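Side-chain contacts in glucose-resistance amylase regulator (Weissella paramesenteroides ATCC 33313, PDB 4RK6), which probably regulates transcription as a DNA-binding repressor of the LacI family and holds D-glucose in its sugar-binding region: residues N115-Y120 / A192-A197; Y120-G125 / T154-A159. All coordinates share one frame; numbering follows the deposited sequence.

Contact 1 (N115-Y120 / A192-A197); sequences NSIVDY and AAIATA. With GLC (alpha-D-glucopyranose), chain C.
Ile117 and Ile194 meet with matching torsions: in each, CG1 stands anti to the carbonyl carbon (chi1 -62° and -61°) and CG2 anti to the backbone N. On the helix this points the CG2 methyl of Ile117 at the strand, and on the strand it carries the CG1-CD1 arm of Ile194 out to the helix. The two side chains cross obliquely. Ile117 CG2 sits on the end of that arm, 3.6 Å from Ile194 CD1 and 3.7 Å from Ile194 CG1, while Ile117 CD1 reaches back to Ile194 CG2 at 4.1 Å. Val118 comes in at about a right angle and touches with one branch, its CG2 lying 4.0 Å from Ile194 CD1. All three residues are buried, and the contact is purely apolar. Phe149 of helix 144-155 packs on both Val118 and Ile194, and Ile117 also reaches Val222 of the neighbouring strand. Past the strand's end the chain enters the sugar site: Ala197, the N-cap of the next helix, has its CB 3.7 Å from C6 of the bound glucose. A helix laid on a parallel strand whose C-terminal end leads into the ligand pocket is characteristic of the periplasmic binding protein-like fold.

Contact 2 (Y120-G125 / T154-A159); sequences YLIDMG and TDHNLA
The imidazole of His156 is met obliquely by the CD1 methyl of Ile122, which is 3.6 Å from His156 CG and 3.7 Å from His156 CD2. The methyl comes nearest at the root of the ring, 3.5 Å from His156 CB. The second flat group, the phenol of Tyr120, carries Met124 of its own helix end on one face: CG of this selenomethionine lies 3.5 Å above the ring plane, offset toward the rim.

Ile122 is the centre of the contact. Its CG1 is anti to the carbonyl carbon (chi1 -70°) and its chain runs on extended, which carries the terminal methyl across to the other segment. There it touches two residues: it lies against CB and the ring of His156, and it meets Leu158 tip to tip, with Ile122 CD1 3.8 Å from Leu158 CD1. The backbone turn between these two partners is a Schellman motif, with Asn157 at positive phi, its N bonded to Thr154 O and Leu158 N bonded to Met153 O; Gly125 ends the facing helix in the same way. The C-terminal ends of helices 110-123 and 144-155 therefore meet here, near the surface.

Both ring nitrogens of His156 are occupied, ND1 by Ser152 O and NE2 by Asp119 OD1. Held at both nitrogens, the ring has its rotation fixed, and CG and CD2 take the approach of the Ile122 methyl. With a carbonyl at one nitrogen and a carboxylate at the other, the imidazole could well be protonated, and Asp119 would stabilise that charge; Asp123, whose OD1 is 6.5 Å from His156 NE2, could add only a weaker, longer-range influence.

Overall arrangement
Contacts 1 and 2 lie along one helix, 110-123, with centres 10 Å apart on the same side of the chain's centre; Tyr120 belongs to both. In sequence, 154-159 comes after the shared helix and before strand 192-195. The helix is thus backed by the sheet at contact 1, in the buried interior, and flanked by the end of helix 144-155 at contact 2, near the surface. Direct bridges join them: Val118 packs against the His156 ring, and Leu121 touches Ile194. Both contacts therefore belong to one helix-on-sheet layer of the sugar-binding fold, running from its outer surface toward the strand that leads to glucose.

Contact 1 (N115-Y120 / A192-A197)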
# COMPACT_ATOMS: atom_id res chain seq x y z
N ASN A 115 -11.84 -5.66 22.84
CA ASN A 115 -12.52 -6.59 23.70
C ASN A 115 -12.99 -7.85 22.97
O ASN A 115 -12.93 -8.94 23.52
CB ASN A 115 -13.67 -5.89 24.40
CG ASN A 115 -14.21 -6.70 25.53
OD1 ASN A 115 -13.50 -6.98 26.50
ND2 ASN A 115 -15.46 -7.13 25.40
N SER A 116 -13.42 -7.73 21.72
CA SER A 116 -13.80 -8.89 20.92
C SER A 116 -12.61 -9.83 20.74
O SER A 116 -12.75 -11.02 20.74
CB SER A 116 -14.40 -8.49 19.57
OG SER A 116 -13.42 -8.06 18.64
N ILE A 117 -11.42 -9.28 20.57
CA ILE A 117 -10.25 -10.12 20.32
C ILE A 117 -9.84 -10.85 21.59
O ILE A 117 -9.57 -12.02 21.58
CB ILE A 117 -9.05 -9.30 19.79
CG1 ILE A 117 -9.41 -8.65 18.44
CG2 ILE A 117 -7.82 -10.19 19.69
CD1 ILE A 117 -8.40 -7.60 18.00
N VAL A 118 -9.81 -10.12 22.70
CA VAL A 118 -9.43 -10.69 23.98
C VAL A 118 -10.44 -11.77 24.37
O VAL A 118 -10.07 -12.85 24.80
CB VAL A 118 -9.34 -9.59 25.05
CG1 VAL A 118 -9.26 -10.20 26.45
CG2 VAL A 118 -8.16 -8.69 24.80
N ASP A 119 -11.73 -11.48 24.18
CA ASP A 119 -12.76 -12.47 24.49
C ASP A 119 -12.58 -13.79 23.71
O ASP A 119 -12.68 -14.89 24.26
CB ASP A 119 -14.14 -11.89 24.21
CG ASP A 119 -15.21 -12.55 25.04
OD1 ASP A 119 -15.12 -12.51 26.28
OD2 ASP A 119 -16.12 -13.13 24.44
N TYR A 120 -12.30 -13.65 22.42
CA TYR A 120 -12.05 -14.79 21.56
C TYR A 120 -10.81 -15.56 21.99
O TYR A 120 -10.84 -16.78 22.10
CB TYR A 120 -11.92 -14.32 20.10
CG TYR A 120 -11.52 -15.40 19.16
CD1 TYR A 120 -12.33 -16.52 18.98
CD2 TYR A 120 -10.34 -15.34 18.46
CE1 TYR A 120 -11.97 -17.54 18.12
CE2 TYR A 120 -9.96 -16.35 17.60
CZ TYR A 120 -10.76 -17.44 17.43
OH TYR A 120 -10.35 -18.42 16.56
N ALA A 192 -0.22 -16.04 22.71
CA ALA A 192 -0.93 -15.30 21.67
C ALA A 192 -0.48 -13.86 21.66
O ALA A 192 -0.11 -13.29 22.69
CB ALA A 192 -2.43 -15.36 21.88
N ALA A 193 -0.50 -13.27 20.47
CA ALA A 193 -0.16 -11.88 20.29
C ALA A 193 -1.28 -11.20 19.49
O ALA A 193 -1.77 -11.73 18.51
CB ALA A 193 1.16 -11.75 19.56
N ILE A 194 -1.69 -10.04 19.97
CA ILE A 194 -2.63 -9.19 19.27
C ILE A 194 -1.79 -8.14 18.57
O ILE A 194 -1.09 -7.35 19.20
CB ILE A 194 -3.63 -8.52 20.23
CG1 ILE A 194 -4.44 -9.59 20.95
CG2 ILE A 194 -4.54 -7.59 19.45
CD1 ILE A 194 -5.35 -9.09 22.05
N ALA A 195 -1.84 -8.14 17.25
CA ALA A 195 -1.04 -7.22 16.45
C ALA A 195 -1.83 -5.98 16.11
O ALA A 195 -2.94 -6.09 15.58
CB ALA A 195 -0.61 -7.95 15.17
N THR A 196 -1.28 -4.78 16.34
CA THR A 196 -2.06 -3.55 16.18
C THR A 196 -2.29 -3.16 14.71
O THR A 196 -3.07 -2.25 14.43
CB THR A 196 -1.45 -2.33 16.90
OG1 THR A 196 -0.17 -2.00 16.33
CG2 THR A 196 -1.32 -2.59 18.35
N ALA A 197 -1.59 -3.82 13.80
CA ALA A 197 -1.83 -3.67 12.37
C ALA A 197 -1.46 -4.94 11.66
O ALA A 197 -0.71 -5.76 12.19
CB ALA A 197 -1.06 -2.49 11.80
C1 GLC C . -4.36 4.04 12.40
C2 GLC C . -5.88 3.88 12.51
C3 GLC C . -6.30 2.55 13.11
C4 GLC C . -5.52 1.42 12.43
C5 GLC C . -4.03 1.65 12.68
C6 GLC C . -3.17 0.58 12.02
O1 GLC C . -3.91 4.44 13.63
O2 GLC C . -6.43 4.90 13.34
O3 GLC C . -7.69 2.43 12.85
O4 GLC C . -5.96 0.18 12.92
O5 GLC C . -3.63 2.87 12.10
O6 GLC C . -3.34 0.58 10.64

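Contact 2 (Y120-G125 / T154-A159)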
# COMPACT_ATOMS: atom_id res chain seq x y z
N TYR A 120 -12.30 -13.65 22.42
CA TYR A 120 -12.05 -14.79 21.56
C TYR A 120 -10.81 -15.56 21.99
O TYR A 120 -10.84 -16.78 22.10
CB TYR A 120 -11.92 -14.32 20.10
CG TYR A 120 -11.52 -15.40 19.16
CD1 TYR A 120 -12.33 -16.52 18.98
CD2 TYR A 120 -10.34 -15.34 18.46
CE1 TYR A 120 -11.97 -17.54 18.12
CE2 TYR A 120 -9.96 -16.35 17.60
CZ TYR A 120 -10.76 -17.44 17.43
OH TYR A 120 -10.35 -18.42 16.56
N LEU A 121 -9.71 -14.86 22.22
CA LEU A 121 -8.48 -15.55 22.59
C LEU A 121 -8.62 -16.30 23.92
O LEU A 121 -8.14 -17.41 24.04
CB LEU A 121 -7.30 -14.58 22.66
CG LEU A 121 -6.79 -14.11 21.28
CD1 LEU A 121 -5.70 -13.06 21.43
CD2 LEU A 121 -6.29 -15.26 20.44
N ILE A 122 -9.30 -15.69 24.89
CA ILE A 122 -9.55 -16.35 26.18
C ILE A 122 -10.49 -17.55 26.00
O ILE A 122 -10.27 -18.61 26.59
CB ILE A 122 -10.09 -15.34 27.22
CG1 ILE A 122 -8.97 -14.37 27.61
CG2 ILE A 122 -10.69 -16.04 28.44
CD1 ILE A 122 -9.47 -13.20 28.41
N ASP A 123 -11.52 -17.41 25.19
CA ASP A 123 -12.40 -18.54 24.83
C ASP A 123 -11.61 -19.70 24.18
O ASP A 123 -11.96 -20.86 24.34
CB ASP A 123 -13.51 -18.09 23.87
CG ASP A 123 -14.64 -17.32 24.56
OD1 ASP A 123 -14.64 -17.22 25.80
OD2 ASP A 123 -15.52 -16.81 23.85
N MSE A 124 -10.55 -19.36 23.44
CA MSE A 124 -9.71 -20.36 22.79
C MSE A 124 -8.63 -20.88 23.71
O MSE A 124 -7.78 -21.65 23.28
CB MSE A 124 -9.09 -19.75 21.52
CG MSE A 124 -10.09 -19.41 20.42
SE MSE A 124 -11.00 -20.99 19.69
CE MSE A 124 -9.57 -21.47 18.40
N GLY A 125 -8.63 -20.45 24.98
CA GLY A 125 -7.78 -21.04 26.03
C GLY A 125 -6.50 -20.31 26.34
O GLY A 125 -5.65 -20.82 27.10
N THR A 154 -7.97 -7.13 32.23
CA THR A 154 -8.34 -7.05 33.65
C THR A 154 -9.86 -7.24 33.86
O THR A 154 -10.24 -7.86 34.85
CB THR A 154 -7.81 -5.77 34.31
OG1 THR A 154 -8.31 -4.61 33.65
CG2 THR A 154 -6.30 -5.72 34.26
N ASP A 155 -10.71 -6.76 32.93
CA ASP A 155 -12.17 -7.05 32.96
C ASP A 155 -12.47 -8.56 32.95
O ASP A 155 -13.49 -9.01 33.47
CB ASP A 155 -12.90 -6.44 31.76
CG ASP A 155 -13.09 -4.92 31.85
OD1 ASP A 155 -12.94 -4.30 32.91
OD2 ASP A 155 -13.42 -4.33 30.80
N HIS A 156 -11.58 -9.33 32.32
CA HIS A 156 -11.68 -10.80 32.23
C HIS A 156 -10.97 -11.52 33.39
O HIS A 156 -10.73 -12.73 33.34
CB HIS A 156 -11.09 -11.27 30.88
CG HIS A 156 -12.00 -11.06 29.71
ND1 HIS A 156 -12.08 -9.86 29.03
CD2 HIS A 156 -12.85 -11.90 29.08
CE1 HIS A 156 -12.95 -9.97 28.04
NE2 HIS A 156 -13.43 -11.20 28.05
N ASN A 157 -10.63 -10.76 34.43
CA ASN A 157 -10.00 -11.29 35.64
C ASN A 157 -8.62 -11.88 35.42
O ASN A 157 -8.19 -12.77 36.14
CB ASN A 157 -10.92 -12.28 36.35
CG ASN A 157 -12.27 -11.67 36.67
OD1 ASN A 157 -12.35 -10.53 37.13
ND2 ASN A 157 -13.33 -12.42 36.40
N LEU A 158 -7.89 -11.34 34.45
CA LEU A 158 -6.48 -11.67 34.31
C LEU A 158 -5.67 -10.57 34.98
O LEU A 158 -6.19 -9.51 35.31
CB LEU A 158 -6.10 -11.84 32.83
CG LEU A 158 -6.88 -12.99 32.16
CD1 LEU A 158 -6.46 -13.12 30.69
CD2 LEU A 158 -6.71 -14.31 32.89
N ALA A 159 -4.39 -10.84 35.17
CA ALA A 159 -3.55 -10.00 36.00
C ALA A 159 -2.41 -9.44 35.19
O ALA A 159 -2.14 -9.88 34.07
CB ALA A 159 -3.02 -10.80 37.18